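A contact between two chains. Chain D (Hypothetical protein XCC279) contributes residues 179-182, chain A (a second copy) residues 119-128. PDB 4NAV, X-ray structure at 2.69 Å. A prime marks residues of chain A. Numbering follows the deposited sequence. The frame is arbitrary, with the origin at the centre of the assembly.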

# COMPACT_ATOMS: atom_id res chain seq x y z
N ARG D 179 18.89 5.85 -26.84
CA ARG D 179 19.80 6.36 -25.82
C ARG D 179 20.03 5.30 -24.76
O ARG D 179 21.14 5.17 -24.26
CB ARG D 179 19.27 7.65 -25.18
N PHE D 180 19.01 4.51 -24.46
CA PHE D 180 19.10 3.52 -23.38
C PHE D 180 19.45 2.09 -23.78
O PHE D 180 19.52 1.21 -22.91
CB PHE D 180 17.81 3.52 -22.56
CG PHE D 180 17.70 4.70 -21.64
CD1 PHE D 180 18.46 4.76 -20.49
CD2 PHE D 180 16.87 5.76 -21.95
CE1 PHE D 180 18.38 5.84 -19.64
CE2 PHE D 180 16.79 6.85 -21.11
CZ PHE D 180 17.53 6.88 -19.94
N SER D 181 19.69 1.84 -25.06
CA SER D 181 19.85 0.45 -25.51
C SER D 181 21.24 -0.10 -25.32
O SER D 181 21.46 -1.29 -25.55
CB SER D 181 19.41 0.27 -26.97
OG SER D 181 18.06 0.66 -27.11
N ALA D 182 22.19 0.75 -24.91
CA ALA D 182 23.52 0.27 -24.49
C ALA D 182 24.30 1.40 -23.84
O ALA D 182 24.62 1.32 -22.66
CB ALA D 182 24.29 -0.29 -25.68
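Chain A 119-128: DLPDLPALLA

Residues 119-128 of chain A lie against residues 180-182 of chain D, where a helix that begins earlier in the chain includes Arg179. They form a short 3-10 segment, Leu120′ to Asp122′, running on into the helical turn that contains Leu123′ to Leu126′. The turn is held internally by backbone hydrogen bonds, among them Leu123′ N to Leu120′ O (2.9 Å) and Leu127′ N to Leu123′ O (3.0 Å). Asp119′ N also donates to Asp122′ OD2 (3.2 Å), so the side chain of Asp122′ folds back on the backbone of the residue just before the 3-10 segment. The two stretches run in roughly the same direction, but their contacts do not keep a common order: Ser181 reaches Leu127′, whereas Ala182 lies against Pro124′, their CA atoms 4.2 Å apart.

Phe180 is the centre of the contact, with 115 Å² covered. Its CA-to-CB bond points toward chain A, and with chi1 in the m well the ring lies against the 3-10 segment. Leu120′ CB sits over one face, 3.7 Å from the Phe180 ring centroid and 12° off the normal, a CH-pi contact, while Leu120′ O approaches Phe180 CD1 to 3.4 Å. Pro121′ CA lies 4.0 Å from Phe180 CD1.

Pro124′, the next most covered residue at 55 Å², packs against backbone oxygens. Pro124′ CD is 3.1 Å from Phe180 O, and Pro124′ CB is 3.3 Å from Ala182 O. Phe180 O also lies 3.3 Å from Pro124′ N, but the proline nitrogen carries no hydrogen to share, so the approach is packing alone; Leu123′ CB reaches Phe180 O at 3.3 Å.

Ser181, with 48 Å² covered, directs its CA-to-CB bond away from chain A, and its closest approach is through the backbone, Ser181 O to Leu127′ CD1 at 3.7 Å. No hydrogen bond joins the two stretches, whose 363 Å² of buried surface rests on van der Waals and CH-pi contacts.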

# COMPACT_ATOMS: atom_id res chain seq x y z
N ASP A 119 12.74 -0.52 -15.76
CA ASP A 119 12.65 0.73 -16.56
C ASP A 119 13.93 1.03 -17.36
O ASP A 119 14.93 0.33 -17.24
CB ASP A 119 12.28 1.92 -15.65
CG ASP A 119 11.53 3.03 -16.37
OD1 ASP A 119 11.23 2.90 -17.58
OD2 ASP A 119 11.23 4.07 -15.71
N LEU A 120 13.88 2.08 -18.16
CA LEU A 120 14.93 2.45 -19.09
C LEU A 120 16.35 2.39 -18.59
O LEU A 120 17.21 1.87 -19.29
CB LEU A 120 14.67 3.84 -19.62
CG LEU A 120 13.39 3.93 -20.46
CD1 LEU A 120 12.91 5.36 -20.58
CD2 LEU A 120 13.63 3.31 -21.83
N PRO A 121 16.63 2.92 -17.38
CA PRO A 121 18.05 2.84 -16.99
C PRO A 121 18.62 1.40 -16.89
O PRO A 121 19.83 1.23 -16.99
CB PRO A 121 18.10 3.57 -15.64
CG PRO A 121 16.80 4.34 -15.56
CD PRO A 121 15.81 3.49 -16.31
N ASP A 122 17.76 0.39 -16.75
CA ASP A 122 18.17 -1.01 -16.68
C ASP A 122 18.40 -1.65 -18.07
O ASP A 122 18.97 -2.73 -18.19
CB ASP A 122 17.14 -1.84 -15.93
CG ASP A 122 16.79 -1.25 -14.57
OD1 ASP A 122 17.68 -1.07 -13.72
OD2 ASP A 122 15.59 -0.94 -14.35
N LEU A 123 17.98 -0.96 -19.11
CA LEU A 123 17.93 -1.56 -20.41
C LEU A 123 19.29 -1.97 -20.98
O LEU A 123 19.40 -3.02 -21.61
CB LEU A 123 17.20 -0.63 -21.38
CG LEU A 123 16.13 -1.11 -22.36
CD1 LEU A 123 16.24 -0.50 -23.76
CD2 LEU A 123 16.12 -2.61 -22.41
N PRO A 124 20.34 -1.18 -20.75
CA PRO A 124 21.63 -1.57 -21.27
C PRO A 124 22.09 -2.91 -20.75
O PRO A 124 22.62 -3.74 -21.50
CB PRO A 124 22.55 -0.46 -20.76
CG PRO A 124 21.68 0.75 -20.65
CD PRO A 124 20.37 0.17 -20.16
N ALA A 125 21.83 -3.13 -19.48
CA ALA A 125 22.15 -4.38 -18.82
C ALA A 125 21.19 -5.49 -19.26
O ALA A 125 21.61 -6.61 -19.57
CB ALA A 125 22.08 -4.20 -17.32
N LEU A 126 19.90 -5.21 -19.23
CA LEU A 126 18.94 -6.23 -19.63
C LEU A 126 19.30 -6.79 -20.99
O LEU A 126 19.20 -8.03 -21.19
CB LEU A 126 17.54 -5.67 -19.64
CG LEU A 126 16.97 -5.45 -18.24
CD1 LEU A 126 15.81 -4.48 -18.25
CD2 LEU A 126 16.54 -6.79 -17.65
N LEU A 127 19.78 -5.95 -21.90
CA LEU A 127 20.14 -6.43 -23.24
C LEU A 127 21.50 -7.10 -23.35
O LEU A 127 21.79 -7.72 -24.37
CB LEU A 127 20.06 -5.29 -24.26
CG LEU A 127 18.65 -4.81 -24.58
CD1 LEU A 127 18.69 -3.75 -25.66
CD2 LEU A 127 17.73 -5.96 -25.00
N ALA A 128 22.32 -7.00 -22.32
CA ALA A 128 23.67 -7.56 -22.34
C ALA A 128 23.81 -8.91 -21.57
O ALA A 128 24.70 -9.69 -21.88
CB ALA A 128 24.64 -6.54 -21.81